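Local coordinates for beta-1,4-mannanase (Cryptopygus antarcticus, PDB 4OOU), which hydrolyses internal beta-1,4-mannosidic linkages in the backbones of mannans, galactomannans and glucomannans, at residues A135-N139 with S140-N144; M215-I218 with L219-I222. All coordinates share one frame; numbering follows the deposited sequence.

Overall arrangement
Both contacts are local and lie on the same side of the chain's centre, in the TIM-barrel fold of this glycoside hydrolase family 5 enzyme. Interaction 1 comes first along the chain. It covers the loop after strand 126-133 and the start of the short helix 140-145. Interaction 2 follows about 70 residues later, in the first two turns of helix 215-232. Their centres are 14 Å apart, and their nearest atoms, about 7 Å apart, do not touch. Each adjoins the substrate-binding segment 147-151: interaction 1 holds N144, itself a substrate-binding residue, and has Q143 near W147, while interaction 2 carries K220, which pairs with E149. Both thus lie next to this part of the mannan-binding surface.

Interaction 1 (A135-N139 with S140-N144); sequences ALQNN and SNVQN
Q143 reaches back from the first turn of a helix to the loop that leads into it, and its side chain can be followed outward. CB lies 3.7 Å from the carbonyl O of N139. CG sits closer to that oxygen, at 3.4 Å, and also approaches the carbonyl O of Q137. CG stands beside the backbone N (chi1 -72°), and the chain is extended beyond it, which carries the amide back over the loop. CD of Q143 lies 3.6 Å from Q137 O. At the tip, NE2 donates to Q137 O at 2.8 Å. The bond lies in the carbonyl plane, on a lone pair, but Q137 O is tilted slightly from the Q143 amide plane. Q143 N in turn donates to N139 O at 2.8 Å, so the backbone and side chain of one residue hold two loop carbonyls.

This is the N-terminal end of helix 140-145, just after barrel strand 126-133, and N139 is its N-cap. With CG anti to its own backbone N (chi1 176°), N139 turns OD1 toward the helix start. OD1 accepts from N141 N at 2.8 Å, a weak capping bond, bent to 125° at the hydrogen. The other end of this amide, ND2, is bonded to the carbonyl O of E87, which ties the cap to a neighbouring loop.

V142 packs against the buried side chain of Q137, and the two cross at about a right angle. CG1 of V142 meets CD of Q137 at 3.5 Å and approaches CG at 3.9 Å.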
loop_
_atom_site.group_PDB
_atom_site.type_symbol
_atom_site.label_atom_id
_atom_site.label_comp_id
_atom_site.label_asym_id
_atom_site.label_seq_id
_atom_site.Cartn_x
_atom_site.Cartn_y
_atom_site.Cartn_z
ATOM N N ALA A 135 5.507 9.722 -3.187
ATOM C CA ALA A 135 6.392 9.795 -4.373
ATOM C C ALA A 135 6.430 11.232 -4.901
ATOM O O ALA A 135 7.476 11.842 -5.029
ATOM C CB ALA A 135 5.920 8.829 -5.474
ATOM N N LEU A 136 5.234 11.744 -5.177
ATOM C CA LEU A 136 4.975 13.125 -5.518
ATOM C C LEU A 136 3.948 13.585 -4.475
ATOM O O LEU A 136 3.093 12.806 -4.036
ATOM C CB LEU A 136 4.410 13.203 -6.932
ATOM C CG LEU A 136 5.326 13.414 -8.172
ATOM C CD1 LEU A 136 6.765 12.867 -8.075
ATOM C CD2 LEU A 136 4.620 12.913 -9.444
ATOM N N GLN A 137 4.063 14.830 -4.027
ATOM C CA GLN A 137 3.046 15.411 -3.130
ATOM C C GLN A 137 3.076 16.930 -3.258
ATOM O O GLN A 137 3.614 17.643 -2.409
ATOM C CB GLN A 137 3.282 14.980 -1.686
ATOM C CG GLN A 137 2.187 15.402 -0.715
ATOM C CD GLN A 137 0.811 14.972 -1.171
ATOM O OE1 GLN A 137 0.502 13.766 -1.212
ATOM N NE2 GLN A 137 -0.042 15.954 -1.504
ATOM N N ASN A 138 2.474 17.398 -4.348
ATOM C CA ASN A 138 2.594 18.780 -4.804
ATOM C C ASN A 138 1.514 19.680 -4.232
ATOM O O ASN A 138 1.252 20.749 -4.778
ATOM C CB ASN A 138 2.534 18.801 -6.332
ATOM C CG ASN A 138 3.742 18.136 -6.975
ATOM O OD1 ASN A 138 3.623 17.163 -7.734
ATOM N ND2 ASN A 138 4.909 18.676 -6.689
ATOM N N ASN A 139 0.916 19.264 -3.110
ATOM C CA ASN A 139 -0.149 20.004 -2.485
ATOM C C ASN A 139 0.205 20.447 -1.055
ATOM O O ASN A 139 0.303 19.610 -0.140
ATOM C CB ASN A 139 -1.444 19.192 -2.509
ATOM C CG ASN A 139 -2.586 19.892 -1.782
ATOM O OD1 ASN A 139 -2.368 20.825 -0.998
ATOM N ND2 ASN A 139 -3.798 19.443 -2.027
ATOM N N SER A 140 0.349 21.780 -0.906
ATOM C CA SER A 140 0.720 22.474 0.323
ATOM C C SER A 140 -0.066 22.021 1.528
ATOM O O SER A 140 0.493 21.770 2.572
ATOM C CB SER A 140 0.449 23.971 0.178
ATOM O OG SER A 140 1.278 24.572 -0.786
ATOM N N ASN A 141 -1.380 21.971 1.389
ATOM C CA ASN A 141 -2.239 21.574 2.491
ATOM C C ASN A 141 -1.878 20.185 3.016
ATOM O O ASN A 141 -1.789 19.990 4.234
ATOM C CB ASN A 141 -3.726 21.638 2.101
ATOM C CG ASN A 141 -4.293 23.059 2.135
ATOM O OD1 ASN A 141 -3.947 23.890 2.994
ATOM N ND2 ASN A 141 -5.208 23.326 1.215
ATOM N N VAL A 142 -1.630 19.239 2.111
ATOM C CA VAL A 142 -1.128 17.926 2.543
ATOM C C VAL A 142 0.282 18.045 3.142
ATOM O O VAL A 142 0.575 17.485 4.219
ATOM C CB VAL A 142 -1.103 16.890 1.402
ATOM C CG1 VAL A 142 -0.621 15.529 1.932
ATOM C CG2 VAL A 142 -2.480 16.769 0.769
ATOM N N GLN A 143 1.154 18.778 2.443
ATOM C CA GLN A 143 2.511 18.984 2.927
ATOM C C GLN A 143 2.494 19.438 4.386
ATOM O O GLN A 143 3.269 18.939 5.194
ATOM C CB GLN A 143 3.235 19.991 2.068
ATOM C CG GLN A 143 3.581 19.442 0.704
ATOM C CD GLN A 143 4.023 20.512 -0.258
ATOM O OE1 GLN A 143 4.462 21.564 0.149
ATOM N NE2 GLN A 143 3.893 20.245 -1.554
ATOM N N ASN A 144 1.590 20.347 4.736
ATOM C CA ASN A 144 1.542 20.847 6.106
ATOM C C ASN A 144 0.991 19.838 7.109
ATOM O O ASN A 144 1.157 20.022 8.299
ATOM C CB ASN A 144 0.757 22.165 6.200
ATOM C CG ASN A 144 1.437 23.328 5.453
ATOM O OD1 ASN A 144 0.747 24.141 4.831
ATOM N ND2 ASN A 144 2.784 23.406 5.509
#

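Interaction 2 (M215-I218 with L219-I222); sequences MKQI and LKTI
Residues 215-222 form the first two turns of helix 215-232 in the TIM barrel, and the contact follows the i to i+4 pattern of the helix. L219 N donates to M215 O, K220 N to K216 O and T221 N to Q217 O.

On the buried side, M215 reaches along the helix to L219. Its chain bends at chi2 (77°) and again at chi3, which curls the methyl back. CE touches CG and CD2 of L219, both at 3.4 Å, while CG of M215 meets L219 CD1 at 3.6 Å. Both side chains also touch Y258, and L219 packs on L263 and A266 of helix 260-267.

The polar side carries Q217 and K220, which run side by side and point the same way. K220 NZ forms a salt bridge with E149, a substrate-binding residue, and Q217 touches W147, another. These contacts join the helix to the binding segment 147-151.

T221 folds its hydroxyl back on the preceding turn, with OG1 beside its own backbone N (chi1 -61°). Q217 O takes two bonds from this residue: T221 N at 2.7 Å, and T221 OG1 at 2.8 Å from above the carbonyl plane.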
loop_
_atom_site.group_PDB
_atom_site.type_symbol
_atom_site.label_atom_id
_atom_site.label_comp_id
_atom_site.label_asym_id
_atom_site.label_seq_id
_atom_site.Cartn_x
_atom_site.Cartn_y
_atom_site.Cartn_z
ATOM N N MET A 215 12.882 12.328 7.702
ATOM C CA MET A 215 12.364 11.050 8.138
ATOM C C MET A 215 11.572 11.201 9.411
ATOM O O MET A 215 10.538 10.554 9.572
ATOM C CB MET A 215 13.483 10.062 8.373
ATOM C CG MET A 215 13.002 8.632 8.445
ATOM S SD MET A 215 12.653 8.013 6.807
ATOM C CE MET A 215 11.029 7.367 7.158
ATOM N N LYS A 216 12.041 12.050 10.321
ATOM C CA LYS A 216 11.332 12.204 11.576
ATOM C C LYS A 216 9.873 12.605 11.348
ATOM O O LYS A 216 8.978 12.031 11.959
ATOM C CB LYS A 216 12.010 13.201 12.527
ATOM C CG LYS A 216 11.199 13.355 13.822
ATOM C CD LYS A 216 11.924 14.031 14.974
ATOM C CE LYS A 216 11.123 13.791 16.242
ATOM N NZ LYS A 216 11.662 14.556 17.388
ATOM N N GLN A 217 9.630 13.596 10.497
ATOM C CA GLN A 217 8.251 14.029 10.256
ATOM C C GLN A 217 7.484 12.966 9.508
ATOM O O GLN A 217 6.348 12.635 9.891
ATOM C CB GLN A 217 8.180 15.355 9.519
ATOM C CG GLN A 217 8.841 16.497 10.276
ATOM C CD GLN A 217 8.297 16.640 11.676
ATOM O OE1 GLN A 217 7.099 16.868 11.876
ATOM N NE2 GLN A 217 9.178 16.487 12.667
ATOM N N ILE A 218 8.105 12.391 8.478
ATOM C CA ILE A 218 7.488 11.239 7.796
ATOM C C ILE A 218 6.964 10.205 8.791
ATOM O O ILE A 218 5.787 9.863 8.754
ATOM C CB ILE A 218 8.430 10.507 6.811
ATOM C CG1 ILE A 218 8.733 11.396 5.585
ATOM C CG2 ILE A 218 7.795 9.177 6.399
ATOM C CD1 ILE A 218 9.738 10.832 4.612
ATOM N N LEU A 219 7.846 9.725 9.668
ATOM C CA LEU A 219 7.529 8.630 10.605
ATOM C C LEU A 219 6.540 9.030 11.670
ATOM O O LEU A 219 5.728 8.201 12.084
ATOM C CB LEU A 219 8.803 8.097 11.299
ATOM C CG LEU A 219 9.807 7.397 10.378
ATOM C CD1 LEU A 219 11.083 7.071 11.125
ATOM C CD2 LEU A 219 9.176 6.142 9.792
ATOM N N LYS A 220 6.631 10.279 12.127
ATOM C CA LYS A 220 5.680 10.817 13.084
ATOM C C LYS A 220 4.303 10.879 12.414
ATOM O O LYS A 220 3.263 10.485 12.978
ATOM C CB LYS A 220 6.105 12.218 13.499
ATOM C CG LYS A 220 5.226 12.810 14.595
ATOM C CD LYS A 220 5.035 14.309 14.441
ATOM C CE LYS A 220 4.685 14.928 15.770
ATOM N NZ LYS A 220 4.625 16.390 15.614
ATOM N N THR A 221 4.301 11.378 11.186
ATOM C CA THR A 221 3.051 11.507 10.470
ATOM C C THR A 221 2.402 10.146 10.263
ATOM O O THR A 221 1.191 9.984 10.508
ATOM C CB THR A 221 3.267 12.239 9.153
ATOM O OG1 THR A 221 3.754 13.537 9.458
ATOM C CG2 THR A 221 1.988 12.360 8.379
ATOM N N ILE A 222 3.187 9.148 9.866
ATOM C CA ILE A 222 2.556 7.860 9.627
ATOM C C ILE A 222 2.190 7.170 10.964
ATOM O O ILE A 222 1.146 6.534 11.066
ATOM C CB ILE A 222 3.164 6.980 8.438
ATOM C CG1 ILE A 222 3.172 5.496 8.772
ATOM C CG2 ILE A 222 4.537 7.418 7.874
ATOM C CD1 ILE A 222 4.473 5.030 9.334
#